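Local atomic coordinates of NmrA family protein (Shigella flexneri 2a, PDB entry 3QVO), a protein that is of unknown function but, as a Rossmann-fold member of the NmrA family, probably binds NAD(P)(H). Residues E164-P170 with I215-I221; D90-L96 with V117-V123. One frame throughout, in Å; residues are numbered along the deposited sequence.

Contact 1 of 2, residues E164-P170 with I215-I221; sequences EYTILRP and IGENIGI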
ATOM      1  N   GLU A 164      -0.745   6.713  12.311  1.00 58.07           N
ATOM      2  CA  GLU A 164       0.573   7.050  11.796  1.00 59.48           C
ATOM      3  C   GLU A 164       0.607   6.569  10.343  1.00 57.33           C
ATOM      4  O   GLU A 164       0.987   5.430  10.073  1.00 57.63           O
ATOM      5  CB  GLU A 164       1.673   6.408  12.664  1.00 61.31           C
ATOM      6  CG  GLU A 164       1.911   7.133  14.013  1.00 66.26           C
ATOM      7  CD  GLU A 164       2.872   6.405  14.973  1.00 73.84           C
ATOM      8  OE1 GLU A 164       3.104   5.179  14.820  1.00 74.90           O
ATOM      9  OE2 GLU A 164       3.395   7.074  15.910  1.00 81.21           O
ATOM     10  N   TYR A 165       0.171   7.423   9.426  1.00 55.45           N
ATOM     11  CA  TYR A 165      -0.070   7.007   8.052  1.00 54.31           C
ATOM     12  C   TYR A 165       0.980   7.498   7.091  1.00 54.48           C
ATOM     13  O   TYR A 165       1.650   8.462   7.331  1.00 56.68           O
ATOM     14  CB  TYR A 165      -1.464   7.473   7.570  1.00 53.88           C
ATOM     15  CG  TYR A 165      -1.596   8.973   7.399  1.00 52.83           C
ATOM     16  CD1 TYR A 165      -1.185   9.586   6.238  1.00 54.47           C
ATOM     17  CD2 TYR A 165      -2.128   9.764   8.402  1.00 52.62           C
ATOM     18  CE1 TYR A 165      -1.268  10.939   6.087  1.00 54.93           C
ATOM     19  CE2 TYR A 165      -2.231  11.122   8.271  1.00 54.26           C
ATOM     20  CZ  TYR A 165      -1.791  11.714   7.094  1.00 56.16           C
ATOM     21  OH  TYR A 165      -1.884  13.068   6.882  1.00 57.87           O
ATOM     22  N   THR A 166       1.134   6.777   6.002  1.00 54.02           N
ATOM     23  CA  THR A 166       1.776   7.290   4.824  1.00 54.90           C
ATOM     24  C   THR A 166       0.871   6.883   3.660  1.00 54.96           C
ATOM     25  O   THR A 166       0.575   5.700   3.489  1.00 54.42           O
ATOM     26  CB  THR A 166       3.134   6.680   4.620  1.00 55.74           C
ATOM     27  OG1 THR A 166       3.947   6.820   5.812  1.00 56.31           O
ATOM     28  CG2 THR A 166       3.810   7.299   3.385  1.00 53.79           C
ATOM     29  N   ILE A 167       0.401   7.860   2.890  1.00 55.43           N
ATOM     30  CA  ILE A 167      -0.398   7.591   1.695  1.00 54.72           C
ATOM     31  C   ILE A 167       0.571   7.713   0.544  1.00 55.39           C
ATOM     32  O   ILE A 167       1.359   8.651   0.488  1.00 56.75           O
ATOM     33  CB  ILE A 167      -1.587   8.612   1.521  1.00 54.93           C
ATOM     34  CG1 ILE A 167      -2.631   8.378   2.610  1.00 53.52           C
ATOM     35  CG2 ILE A 167      -2.226   8.476   0.171  1.00 54.66           C
ATOM     36  CD1 ILE A 167      -3.526   9.584   2.957  1.00 51.85           C
ATOM     37  N   LEU A 168       0.517   6.752  -0.362  1.00 54.63           N
ATOM     38  CA  LEU A 168       1.435   6.682  -1.456  1.00 55.65           C
ATOM     39  C   LEU A 168       0.613   6.740  -2.702  1.00 55.85           C
ATOM     40  O   LEU A 168      -0.336   5.948  -2.859  1.00 55.89           O
ATOM     41  CB  LEU A 168       2.248   5.382  -1.451  1.00 55.32           C
ATOM     42  CG  LEU A 168       3.213   5.096  -0.310  1.00 56.76           C
ATOM     43  CD1 LEU A 168       4.010   3.811  -0.606  1.00 54.78           C
ATOM     44  CD2 LEU A 168       4.145   6.285  -0.108  1.00 58.81           C
ATOM     45  N   ARG A 169       1.013   7.656  -3.582  1.00 56.82           N
ATOM     46  CA  ARG A 169       0.286   7.994  -4.806  1.00 57.95           C
ATOM     47  C   ARG A 169       1.175   7.854  -6.002  1.00 59.43           C
ATOM     48  O   ARG A 169       1.902   8.773  -6.313  1.00 60.36           O
ATOM     49  CB  ARG A 169      -0.206   9.450  -4.749  1.00 59.06           C
ATOM     50  CG  ARG A 169      -1.478   9.588  -3.988  1.00 56.42           C
ATOM     51  CD  ARG A 169      -1.830  11.001  -3.666  1.00 57.28           C
ATOM     52  NE  ARG A 169      -0.737  11.863  -3.233  1.00 56.62           N
ATOM     53  CZ  ARG A 169      -0.100  12.743  -3.990  1.00 61.22           C
ATOM     54  NH1 ARG A 169      -0.394  12.863  -5.274  1.00 64.18           N
ATOM     55  NH2 ARG A 169       0.851  13.507  -3.462  1.00 62.80           N
ATOM     56  N   PRO A 170       1.144   6.687  -6.654  1.00 60.22           N
ATOM     57  CA  PRO A 170       2.002   6.416  -7.793  1.00 62.47           C
ATOM     58  C   PRO A 170       1.455   6.822  -9.134  1.00 64.51           C
ATOM     59  O   PRO A 170       0.252   6.669  -9.394  1.00 65.57           O
ATOM     60  CB  PRO A 170       2.163   4.893  -7.776  1.00 62.20           C
ATOM     61  CG  PRO A 170       1.016   4.396  -6.990  1.00 59.80           C
ATOM     62  CD  PRO A 170       0.654   5.455  -6.026  1.00 58.97           C
ATOM     63  N   ILE A 215       5.988   9.558   8.046  1.00 62.37           N
ATOM     64  CA  ILE A 215       4.752   9.568   8.849  1.00 61.16           C
ATOM     65  C   ILE A 215       4.016  10.881   8.643  1.00 61.69           C
ATOM     66  O   ILE A 215       4.628  11.923   8.679  1.00 63.67           O
ATOM     67  CB  ILE A 215       5.021   9.441  10.338  1.00 62.51           C
ATOM     68  CG1 ILE A 215       5.466   8.006  10.663  1.00 62.25           C
ATOM     69  CG2 ILE A 215       3.763   9.836  11.135  1.00 62.51           C
ATOM     70  CD1 ILE A 215       5.985   7.791  12.127  1.00 59.52           C
ATOM     71  N   GLY A 216       2.709  10.814   8.371  1.00 60.51           N
ATOM     72  CA  GLY A 216       1.886  12.014   8.127  1.00 61.14           C
ATOM     73  C   GLY A 216       1.939  12.572   6.719  1.00 62.23           C
ATOM     74  O   GLY A 216       1.468  13.669   6.485  1.00 62.92           O
ATOM     75  N   GLU A 217       2.490  11.824   5.771  1.00 61.93           N
ATOM     76  CA  GLU A 217       2.670  12.331   4.406  1.00 62.78           C
ATOM     77  C   GLU A 217       1.780  11.662   3.381  1.00 61.59           C
ATOM     78  O   GLU A 217       1.339  10.530   3.560  1.00 59.11           O
ATOM     79  CB  GLU A 217       4.130  12.172   3.962  1.00 63.50           C
ATOM     80  CG  GLU A 217       5.083  13.015   4.795  1.00 67.52           C
ATOM     81  CD  GLU A 217       6.552  12.803   4.470  1.00 70.96           C
ATOM     82  OE1 GLU A 217       6.877  12.057   3.525  1.00 73.81           O
ATOM     83  OE2 GLU A 217       7.395  13.397   5.163  1.00 74.91           O
ATOM     84  N   ASN A 218       1.599  12.365   2.262  1.00 63.02           N
ATOM     85  CA  ASN A 218       0.730  11.935   1.190  1.00 62.33           C
ATOM     86  C   ASN A 218       1.487  12.238  -0.107  1.00 64.17           C
ATOM     87  O   ASN A 218       1.412  13.332  -0.666  1.00 65.85           O
ATOM     88  CB  ASN A 218      -0.582  12.700   1.307  1.00 62.33           C
ATOM     89  CG  ASN A 218      -1.639  12.211   0.365  1.00 61.11           C
ATOM     90  OD1 ASN A 218      -1.357  11.542  -0.628  1.00 59.40           O
ATOM     91  ND2 ASN A 218      -2.875  12.555   0.666  1.00 58.60           N
ATOM     92  N   ILE A 219       2.217  11.234  -0.570  1.00 64.16           N
ATOM     93  CA  ILE A 219       3.386  11.397  -1.429  1.00 65.10           C
ATOM     94  C   ILE A 219       3.118  10.846  -2.812  1.00 64.11           C
ATOM     95  O   ILE A 219       2.702   9.694  -2.954  1.00 61.59           O
ATOM     96  CB  ILE A 219       4.528  10.517  -0.883  1.00 66.06           C
ATOM     97  CG1 ILE A 219       4.858  10.822   0.563  1.00 67.91           C
ATOM     98  CG2 ILE A 219       5.772  10.621  -1.728  1.00 70.54           C
ATOM     99  CD1 ILE A 219       5.645   9.687   1.182  1.00 67.76           C
ATOM    100  N   GLY A 220       3.389  11.648  -3.841  1.00 65.48           N
ATOM    101  CA  GLY A 220       3.422  11.147  -5.205  1.00 64.90           C
ATOM    102  C   GLY A 220       4.770  10.510  -5.491  1.00 65.39           C
ATOM    103  O   GLY A 220       5.804  10.978  -4.993  1.00 65.49           O
ATOM    104  N   ILE A 221       4.761   9.441  -6.292  1.00 64.99           N
ATOM    105  CA  ILE A 221       5.974   8.721  -6.657  1.00 65.87           C
ATOM    106  C   ILE A 221       6.057   8.642  -8.193  1.00 68.04           C
ATOM    107  O   ILE A 221       5.188   8.070  -8.844  1.00 67.17           O
ATOM    108  CB  ILE A 221       5.980   7.263  -6.093  1.00 64.56           C
ATOM    109  CG1 ILE A 221       5.473   7.192  -4.648  1.00 63.02           C
ATOM    110  CG2 ILE A 221       7.389   6.635  -6.154  1.00 63.10           C
ATOM    111  CD1 ILE A 221       4.916   5.775  -4.277  1.00 61.97           C
TER
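Arg169 reaches across to Asn218 with two nitrogens presented side-on, one to each of two oxygens. NE meets the side-chain OD1 of Asn218 at 2.7 Å in a bent bond (134° at the hydrogen), whereas NH2 of Arg169 points almost straight (176°) at the backbone O of Asn218, 2.9 Å away. Both donors lie above the carbonyl planes they address, and the guanidinium stands 67° from the amide plane. A bend at chi3 folds the chain back over the neighbouring strand, where Gly220 CA lies over one guanidinium face. ND2 of Asn218 bonds Glu159 of helix 149-159. The two strands are parallel neighbours in the sheet of this Rossmann fold, strand 164-174 lying between 119-123 and 217-222. Ile167 N to Glu217 O and Ile219 N to Ile167 O, each 2.9 Å, continue through Arg169 N to Ile219 O and Ile221 N to Arg169 O. Gly216 CA packs over one face of the Tyr165 ring, 4.0 Å from its centroid, a CH-pi contact. On the opposite sheet face from Arg169, Ile219 CD1 rests against both Thr166 CG2 and Leu168 CD2, and Ile221 CD1 meets Leu168 CB at 3.9 Å; Leu168 and Ile221 also touch helix 197-209.

Contact 2 of 2, residues D90-L96 with V117-V123; sequences DIVYANL and VKRLIFV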
ATOM      1  N   ASP A  90       2.027  -4.852  13.701  1.00 52.68           N
ATOM      2  CA  ASP A  90       2.727  -3.590  13.929  1.00 54.46           C
ATOM      3  C   ASP A  90       2.549  -2.628  12.762  1.00 53.94           C
ATOM      4  O   ASP A  90       2.534  -1.440  12.968  1.00 54.69           O
ATOM      5  CB  ASP A  90       4.212  -3.875  14.161  1.00 55.49           C
ATOM      6  CG  ASP A  90       4.410  -4.791  15.334  1.00 58.66           C
ATOM      7  OD1 ASP A  90       3.886  -4.431  16.404  1.00 63.84           O
ATOM      8  OD2 ASP A  90       4.991  -5.904  15.199  1.00 60.53           O
ATOM      9  N   ILE A  91       2.457  -3.138  11.544  1.00 53.18           N
ATOM     10  CA  ILE A  91       2.479  -2.288  10.363  1.00 53.63           C
ATOM     11  C   ILE A  91       1.547  -2.897   9.358  1.00 52.33           C
ATOM     12  O   ILE A  91       1.612  -4.093   9.107  1.00 51.72           O
ATOM     13  CB  ILE A  91       3.862  -2.194   9.727  1.00 55.27           C
ATOM     14  CG1 ILE A  91       4.845  -1.439  10.617  1.00 59.58           C
ATOM     15  CG2 ILE A  91       3.813  -1.439   8.436  1.00 55.16           C
ATOM     16  CD1 ILE A  91       6.311  -1.613  10.190  1.00 60.79           C
ATOM     17  N   VAL A  92       0.647  -2.069   8.830  1.00 52.42           N
ATOM     18  CA  VAL A  92      -0.314  -2.483   7.817  1.00 50.86           C
ATOM     19  C   VAL A  92       0.082  -1.844   6.523  1.00 52.15           C
ATOM     20  O   VAL A  92       0.351  -0.642   6.470  1.00 51.18           O
ATOM     21  CB  VAL A  92      -1.751  -2.040   8.186  1.00 49.99           C
ATOM     22  CG1 VAL A  92      -2.739  -2.395   7.062  1.00 46.47           C
ATOM     23  CG2 VAL A  92      -2.172  -2.690   9.486  1.00 49.11           C
ATOM     24  N   TYR A  93       0.124  -2.680   5.494  1.00 53.86           N
ATOM     25  CA  TYR A  93       0.404  -2.265   4.170  1.00 55.83           C
ATOM     26  C   TYR A  93      -0.782  -2.692   3.332  1.00 56.81           C
ATOM     27  O   TYR A  93      -1.073  -3.875   3.209  1.00 58.16           O
ATOM     28  CB  TYR A  93       1.711  -2.881   3.682  1.00 57.45           C
ATOM     29  CG  TYR A  93       1.799  -2.970   2.160  1.00 60.85           C
ATOM     30  CD1 TYR A  93       1.261  -1.991   1.373  1.00 59.43           C
ATOM     31  CD2 TYR A  93       2.462  -4.020   1.527  1.00 65.92           C
ATOM     32  CE1 TYR A  93       1.312  -2.034   0.014  1.00 61.35           C
ATOM     33  CE2 TYR A  93       2.501  -4.069   0.119  1.00 70.00           C
ATOM     34  CZ  TYR A  93       1.900  -3.052  -0.605  1.00 67.16           C
ATOM     35  OH  TYR A  93       1.901  -3.026  -1.962  1.00 76.33           O
ATOM     36  N   ALA A  94      -1.482  -1.692   2.794  1.00 56.95           N
ATOM     37  CA  ALA A  94      -2.687  -1.850   2.041  1.00 57.84           C
ATOM     38  C   ALA A  94      -2.416  -1.434   0.606  1.00 60.70           C
ATOM     39  O   ALA A  94      -1.906  -0.336   0.344  1.00 58.78           O
ATOM     40  CB  ALA A  94      -3.795  -0.975   2.614  1.00 56.16           C
ATOM     41  N   ASN A  95      -2.803  -2.337  -0.292  1.00 64.16           N
ATOM     42  CA  ASN A  95      -2.714  -2.170  -1.724  1.00 68.20           C
ATOM     43  C   ASN A  95      -4.095  -2.639  -2.193  1.00 70.15           C
ATOM     44  O   ASN A  95      -4.233  -3.799  -2.649  1.00 71.90           O
ATOM     45  CB  ASN A  95      -1.547  -3.073  -2.246  1.00 70.34           C
ATOM     46  CG  ASN A  95      -1.259  -2.902  -3.754  1.00 75.63           C
ATOM     47  OD1 ASN A  95      -1.750  -1.900  -4.391  1.00 80.75           O
ATOM     48  ND2 ASN A  95      -0.505  -3.908  -4.369  1.00 69.39           N
ATOM     49  N   LEU A  96      -5.110  -1.766  -2.016  1.00 69.69           N
ATOM     50  CA  LEU A  96      -6.509  -2.118  -2.217  1.00 70.48           C
ATOM     51  C   LEU A  96      -7.077  -1.625  -3.521  1.00 72.72           C
ATOM     52  O   LEU A  96      -6.851  -0.472  -3.928  1.00 73.28           O
ATOM     53  CB  LEU A  96      -7.378  -1.505  -1.134  1.00 69.75           C
ATOM     54  CG  LEU A  96      -7.023  -1.896   0.294  1.00 66.06           C
ATOM     55  CD1 LEU A  96      -7.913  -1.063   1.153  1.00 65.87           C
ATOM     56  CD2 LEU A  96      -7.173  -3.391   0.512  1.00 62.55           C
ATOM     57  N   VAL A 117      -3.367  -0.983  16.546  1.00 57.54           N
ATOM     58  CA  VAL A 117      -2.322  -0.870  15.539  1.00 56.51           C
ATOM     59  C   VAL A 117      -2.340   0.542  15.011  1.00 57.06           C
ATOM     60  O   VAL A 117      -3.425   1.064  14.751  1.00 57.26           O
ATOM     61  CB  VAL A 117      -2.614  -1.822  14.387  1.00 55.37           C
ATOM     62  CG1 VAL A 117      -1.491  -1.805  13.385  1.00 54.01           C
ATOM     63  CG2 VAL A 117      -2.878  -3.271  14.960  1.00 53.62           C
ATOM     64  N   LYS A 118      -1.156   1.160  14.856  1.00 56.95           N
ATOM     65  CA  LYS A 118      -1.036   2.567  14.488  1.00 57.54           C
ATOM     66  C   LYS A 118      -0.496   2.873  13.085  1.00 55.73           C
ATOM     67  O   LYS A 118      -0.812   3.926  12.533  1.00 55.55           O
ATOM     68  CB  LYS A 118      -0.097   3.260  15.480  1.00 60.63           C
ATOM     69  CG  LYS A 118      -0.640   3.434  16.875  1.00 65.85           C
ATOM     70  CD  LYS A 118       0.423   3.972  17.831  1.00 72.67           C
ATOM     71  CE  LYS A 118      -0.178   4.286  19.236  1.00 77.85           C
ATOM     72  NZ  LYS A 118      -0.931   3.108  19.832  1.00 77.98           N
ATOM     73  N   ARG A 119       0.387   2.019  12.558  1.00 54.33           N
ATOM     74  CA  ARG A 119       1.193   2.356  11.385  1.00 53.76           C
ATOM     75  C   ARG A 119       0.631   1.771  10.109  1.00 52.24           C
ATOM     76  O   ARG A 119       0.570   0.530   9.971  1.00 51.32           O
ATOM     77  CB  ARG A 119       2.645   1.901  11.581  1.00 55.02           C
ATOM     78  CG  ARG A 119       3.593   2.484  10.546  1.00 55.40           C
ATOM     79  CD  ARG A 119       3.846   3.943  10.769  1.00 57.07           C
ATOM     80  NE  ARG A 119       4.800   4.472   9.803  1.00 58.14           N
ATOM     81  CZ  ARG A 119       4.495   5.027   8.637  1.00 57.61           C
ATOM     82  NH1 ARG A 119       5.460   5.456   7.870  1.00 62.82           N
ATOM     83  NH2 ARG A 119       3.244   5.200   8.247  1.00 57.51           N
ATOM     84  N   LEU A 120       0.229   2.664   9.187  1.00 52.04           N
ATOM     85  CA  LEU A 120      -0.416   2.315   7.927  1.00 50.92           C
ATOM     86  C   LEU A 120       0.304   2.884   6.727  1.00 52.13           C
ATOM     87  O   LEU A 120       0.628   4.086   6.679  1.00 52.93           O
ATOM     88  CB  LEU A 120      -1.859   2.857   7.921  1.00 51.21           C
ATOM     89  CG  LEU A 120      -2.709   2.706   6.643  1.00 51.10           C
ATOM     90  CD1 LEU A 120      -3.013   1.207   6.318  1.00 47.40           C
ATOM     91  CD2 LEU A 120      -3.983   3.534   6.762  1.00 47.98           C
ATOM     92  N   ILE A 121       0.562   2.019   5.744  1.00 52.52           N
ATOM     93  CA  ILE A 121       1.088   2.425   4.430  1.00 52.30           C
ATOM     94  C   ILE A 121      -0.016   2.083   3.454  1.00 52.99           C
ATOM     95  O   ILE A 121      -0.424   0.920   3.366  1.00 52.65           O
ATOM     96  CB  ILE A 121       2.383   1.659   4.059  1.00 52.47           C
ATOM     97  CG1 ILE A 121       3.433   1.863   5.147  1.00 53.72           C
ATOM     98  CG2 ILE A 121       2.904   2.133   2.712  1.00 50.74           C
ATOM     99  CD1 ILE A 121       4.677   0.967   5.030  1.00 54.85           C
ATOM    100  N   PHE A 122      -0.559   3.093   2.779  1.00 53.68           N
ATOM    101  CA  PHE A 122      -1.755   2.912   1.993  1.00 54.16           C
ATOM    102  C   PHE A 122      -1.536   3.455   0.570  1.00 55.56           C
ATOM    103  O   PHE A 122      -1.261   4.660   0.365  1.00 55.12           O
ATOM    104  CB  PHE A 122      -2.923   3.614   2.677  1.00 54.10           C
ATOM    105  CG  PHE A 122      -4.320   3.147   2.224  1.00 55.13           C
ATOM    106  CD1 PHE A 122      -4.882   3.603   1.064  1.00 58.85           C
ATOM    107  CD2 PHE A 122      -5.079   2.290   3.009  1.00 55.23           C
ATOM    108  CE1 PHE A 122      -6.175   3.197   0.685  1.00 59.81           C
ATOM    109  CE2 PHE A 122      -6.350   1.873   2.637  1.00 54.73           C
ATOM    110  CZ  PHE A 122      -6.896   2.320   1.484  1.00 58.41           C
ATOM    111  N   VAL A 123      -1.658   2.548  -0.391  1.00 56.08           N
ATOM    112  CA  VAL A 123      -1.430   2.865  -1.807  1.00 57.37           C
ATOM    113  C   VAL A 123      -2.711   3.227  -2.446  1.00 58.66           C
ATOM    114  O   VAL A 123      -3.674   2.457  -2.378  1.00 58.96           O
ATOM    115  CB  VAL A 123      -0.800   1.703  -2.581  1.00 57.74           C
ATOM    116  CG1 VAL A 123      -0.597   2.110  -4.089  1.00 59.37           C
ATOM    117  CG2 VAL A 123       0.530   1.360  -1.963  1.00 55.60           C
TER
HETATM  118  O   HOH W   1       1.598  -0.065  14.873  1.00 54.77           O
HETATM  119  O   HOH W   2      -5.610   2.030  -4.736  1.00 68.67           O
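Val92 uses both its backbone polar groups on the opposing strand: its N donates to Arg119 O at 2.8 Å, and its O accepts from Ile121 N. Ala94 repeats the pattern, N to Ile121 O at 2.9 Å and O from Val123 N at 3.0 Å. All four bonds are nearly straight, 165° or more at the hydrogen. Ile91 and Tyr93 turn their backbone bonds the other way, to strand 24-29. Just before the strands begin, a water links the segments, accepting from Lys118 N (3.0 Å); its 2.5 Å approach to Asp90 O is suspiciously short and doubtful. Asp90 OD2 bonds Asn25 N. With helix 101-114 between them, these strands form a parallel beta-alpha-beta unit of the Rossmann fold, their axes 12° apart. Arg119 lays CB and CG alongside Ile91 CG1, then bends at chi2 away from Ile91; NE bonds Pro211 O, NH2 Glu164 O, and NH1 Thr166 OG1, which also bonds His214 O. Apolar packing fills the face toward helix 101-114: Phe122, CG anti to N (chi1 -161°), brings CD2 to 3.5 Å from Ala94 CB and CZ to 3.5 Å from Leu96 CD1, while Leu120 CD1 meets Val92 CG1 at 3.7 Å.

How the contacts relate
Contacts 1 and 2 lie in one sheet, their centres 11 Å apart, and share a boundary because strand 119-123 pairs in parallel with strand 164-174. Two probable backbone hydrogen bonds mark that seam, Glu164 N to Lys118 O and Thr166 N to Leu120 O, each 2.8 Å. Arg119 spans it by its side chain: NH2 comes within 3.4 Å of Tyr165 C, and NE packs 3.7 Å from Ile215 CG1, reaching both segments of contact 1. Both segments of contact 2 precede those of contact 1 in the sequence. The bound 5-mercapto-2-nitro-benzoic acid, with Lys83, Gln87 and Cys115 lining its pocket, lies on the contact 2 side, about 6 Å from the Val117 side chain.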